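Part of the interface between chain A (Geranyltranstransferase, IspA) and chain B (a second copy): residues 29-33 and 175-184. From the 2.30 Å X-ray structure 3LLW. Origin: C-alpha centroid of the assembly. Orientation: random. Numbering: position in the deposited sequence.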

# COMPACT_ATOMS: atom_id res chain seq x y z
N LEU A 29 -19.20 2.67 2.11
CA LEU A 29 -18.55 3.04 3.36
C LEU A 29 -19.55 3.57 4.40
O LEU A 29 -20.04 4.71 4.30
CB LEU A 29 -17.44 4.07 3.11
CG LEU A 29 -16.05 3.89 3.74
CD1 LEU A 29 -15.46 5.24 4.11
CD2 LEU A 29 -16.02 2.94 4.94
N GLU A 30 -19.84 2.73 5.39
CA GLU A 30 -20.75 3.08 6.47
C GLU A 30 -19.97 3.85 7.55
O GLU A 30 -19.08 3.29 8.21
CB GLU A 30 -21.36 1.81 7.07
CG GLU A 30 -21.28 0.57 6.17
CD GLU A 30 -21.89 -0.69 6.78
OE1 GLU A 30 -21.68 -0.95 7.99
OE2 GLU A 30 -22.58 -1.43 6.04
N SER A 31 -20.30 5.14 7.70
CA SER A 31 -19.77 5.98 8.77
C SER A 31 -20.53 7.30 8.89
O SER A 31 -21.36 7.64 8.04
CB SER A 31 -18.29 6.28 8.56
OG SER A 31 -18.09 7.34 7.65
N PHE A 32 -20.21 8.05 9.93
CA PHE A 32 -20.79 9.37 10.13
C PHE A 32 -19.89 10.47 9.56
O PHE A 32 -20.04 11.64 9.92
CB PHE A 32 -21.12 9.61 11.61
CG PHE A 32 -19.95 9.41 12.55
CD1 PHE A 32 -19.20 10.49 12.99
CD2 PHE A 32 -19.64 8.14 13.05
CE1 PHE A 32 -18.13 10.31 13.87
CE2 PHE A 32 -18.57 7.95 13.92
CZ PHE A 32 -17.81 9.04 14.33
N HIS A 33 -18.96 10.08 8.69
CA HIS A 33 -18.16 11.07 7.96
C HIS A 33 -18.96 11.55 6.75
O HIS A 33 -19.37 10.72 5.92
CB HIS A 33 -16.81 10.49 7.52
CG HIS A 33 -15.80 11.54 7.15
ND1 HIS A 33 -15.92 12.34 6.04
CD2 HIS A 33 -14.64 11.89 7.74
CE1 HIS A 33 -14.88 13.15 5.97
NE2 HIS A 33 -14.08 12.89 6.99
N PRO B 175 -17.13 17.84 19.70
CA PRO B 175 -17.31 16.89 20.80
C PRO B 175 -18.14 15.70 20.33
O PRO B 175 -19.30 15.85 19.92
CB PRO B 175 -18.02 17.72 21.87
CG PRO B 175 -18.66 18.85 21.16
CD PRO B 175 -17.93 19.07 19.87
N LEU B 176 -17.53 14.52 20.35
CA LEU B 176 -18.20 13.30 19.93
C LEU B 176 -18.84 12.64 21.14
O LEU B 176 -18.29 12.69 22.24
CB LEU B 176 -17.19 12.35 19.28
CG LEU B 176 -16.57 12.75 17.94
CD1 LEU B 176 -15.62 11.66 17.47
CD2 LEU B 176 -17.63 13.04 16.87
N ASN B 177 -20.01 12.04 20.95
CA ASN B 177 -20.59 11.20 22.00
C ASN B 177 -19.84 9.86 22.12
O ASN B 177 -18.90 9.60 21.35
CB ASN B 177 -22.12 11.04 21.86
CG ASN B 177 -22.56 10.29 20.61
OD1 ASN B 177 -22.03 9.23 20.27
ND2 ASN B 177 -23.57 10.83 19.93
N LEU B 178 -20.23 9.03 23.08
CA LEU B 178 -19.50 7.79 23.35
C LEU B 178 -19.60 6.75 22.24
O LEU B 178 -18.62 6.09 21.91
CB LEU B 178 -19.88 7.19 24.72
CG LEU B 178 -18.88 6.14 25.19
CD1 LEU B 178 -18.27 6.47 26.56
CD2 LEU B 178 -19.48 4.72 25.13
N GLU B 179 -20.79 6.64 21.65
CA GLU B 179 -21.03 5.76 20.51
C GLU B 179 -20.13 6.12 19.33
O GLU B 179 -19.52 5.23 18.70
CB GLU B 179 -22.51 5.86 20.11
CG GLU B 179 -22.90 5.16 18.82
CD GLU B 179 -24.27 5.57 18.33
OE1 GLU B 179 -24.61 6.78 18.42
OE2 GLU B 179 -25.02 4.69 17.86
N GLN B 180 -20.01 7.42 19.03
CA GLN B 180 -19.16 7.83 17.92
C GLN B 180 -17.66 7.81 18.22
O GLN B 180 -16.86 7.55 17.32
CB GLN B 180 -19.64 9.12 17.26
CG GLN B 180 -19.94 10.25 18.17
CD GLN B 180 -21.04 11.15 17.66
OE1 GLN B 180 -21.17 12.29 18.10
NE2 GLN B 180 -21.86 10.64 16.73
N LEU B 181 -17.28 8.03 19.48
CA LEU B 181 -15.88 7.93 19.88
C LEU B 181 -15.37 6.47 19.89
O LEU B 181 -14.20 6.20 19.56
CB LEU B 181 -15.65 8.60 21.23
CG LEU B 181 -14.21 8.69 21.75
CD1 LEU B 181 -13.30 9.43 20.77
CD2 LEU B 181 -14.14 9.34 23.11
N THR B 182 -16.24 5.54 20.27
CA THR B 182 -15.96 4.10 20.26
C THR B 182 -15.77 3.57 18.84
O THR B 182 -14.84 2.82 18.58
CB THR B 182 -17.09 3.30 20.96
OG1 THR B 182 -17.33 3.89 22.24
CG2 THR B 182 -16.72 1.84 21.16
N PHE B 183 -16.65 3.97 17.94
CA PHE B 183 -16.55 3.67 16.52
C PHE B 183 -15.25 4.23 15.93
O PHE B 183 -14.60 3.55 15.13
CB PHE B 183 -17.78 4.22 15.79
CG PHE B 183 -17.80 3.94 14.31
CD1 PHE B 183 -17.05 4.71 13.42
CD2 PHE B 183 -18.61 2.94 13.81
CE1 PHE B 183 -17.06 4.46 12.07
CE2 PHE B 183 -18.64 2.68 12.44
CZ PHE B 183 -17.87 3.45 11.57
N LEU B 184 -14.89 5.46 16.30
CA LEU B 184 -13.64 6.07 15.86
C LEU B 184 -12.44 5.16 16.21
O LEU B 184 -11.69 4.78 15.32
CB LEU B 184 -13.45 7.47 16.48
CG LEU B 184 -12.30 8.40 16.05
CD1 LEU B 184 -12.54 9.81 16.56
CD2 LEU B 184 -10.91 7.96 16.51

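What does chain A bring to this contact? Chiefly one side chain: F32(A) gives up 102 Å² of its surface to chain B, within a total of 246 Å² summed over both sides. Its CA-to-CB bond points toward the chain B stretch, and chi1 in the p well carries the ring out to meet L176(B), Q180(B) and F183(B). A flat, apolar ring suits this place, for it can touch all three at once without needing a polar partner.

How does the chain B helix receive that ring? Q180(B) lies over one face, its CB 3.5 Å from F32(A) CZ and 3.9 Å from the F32(A) ring centroid, 29° off the normal, which makes a CH-pi contact. Here the glutamine serves through its aliphatic base, while its amide end is engaged at home: Q180(B) OE1 accepts from N177(B) N at 3.1 Å. N177(B) in turn caps the helix, its OD1 accepting from Q180(B) N at 3.0 Å. L176(B), in the loop just before the N-cap residue, adds an apolar contact, CD2 to F32(A) CE1 at 4.1 Å.

What does F183(B) contribute? Lying one turn beyond Q180(B), it has 60 Å² covered; like L176(B), it offers apolar surface to the F32(A) ring. The edge of F32(A) is turned toward its face in an offset edge-to-face pair, with centroids 5.7 Å apart and planes at 62°; F32(A) CE2 comes within 3.6 Å of F183(B) CD1. The F183(B) ring also reaches along chain A, bringing its CZ 3.6 Å from E30(A) O, which lies at the ring's edge, and its CE1 4.1 Å from S31(A) CB.

Do hydrogen bonds tie the stretches together? None crosses between them, so packing of aromatic and aliphatic groups carries the contact. S31(A) uses its hydroxyl within its own chain, where OG accepts from H33(A) N at 3.1 Å, so that this side chain spans F32(A) to the backbone N of H33(A).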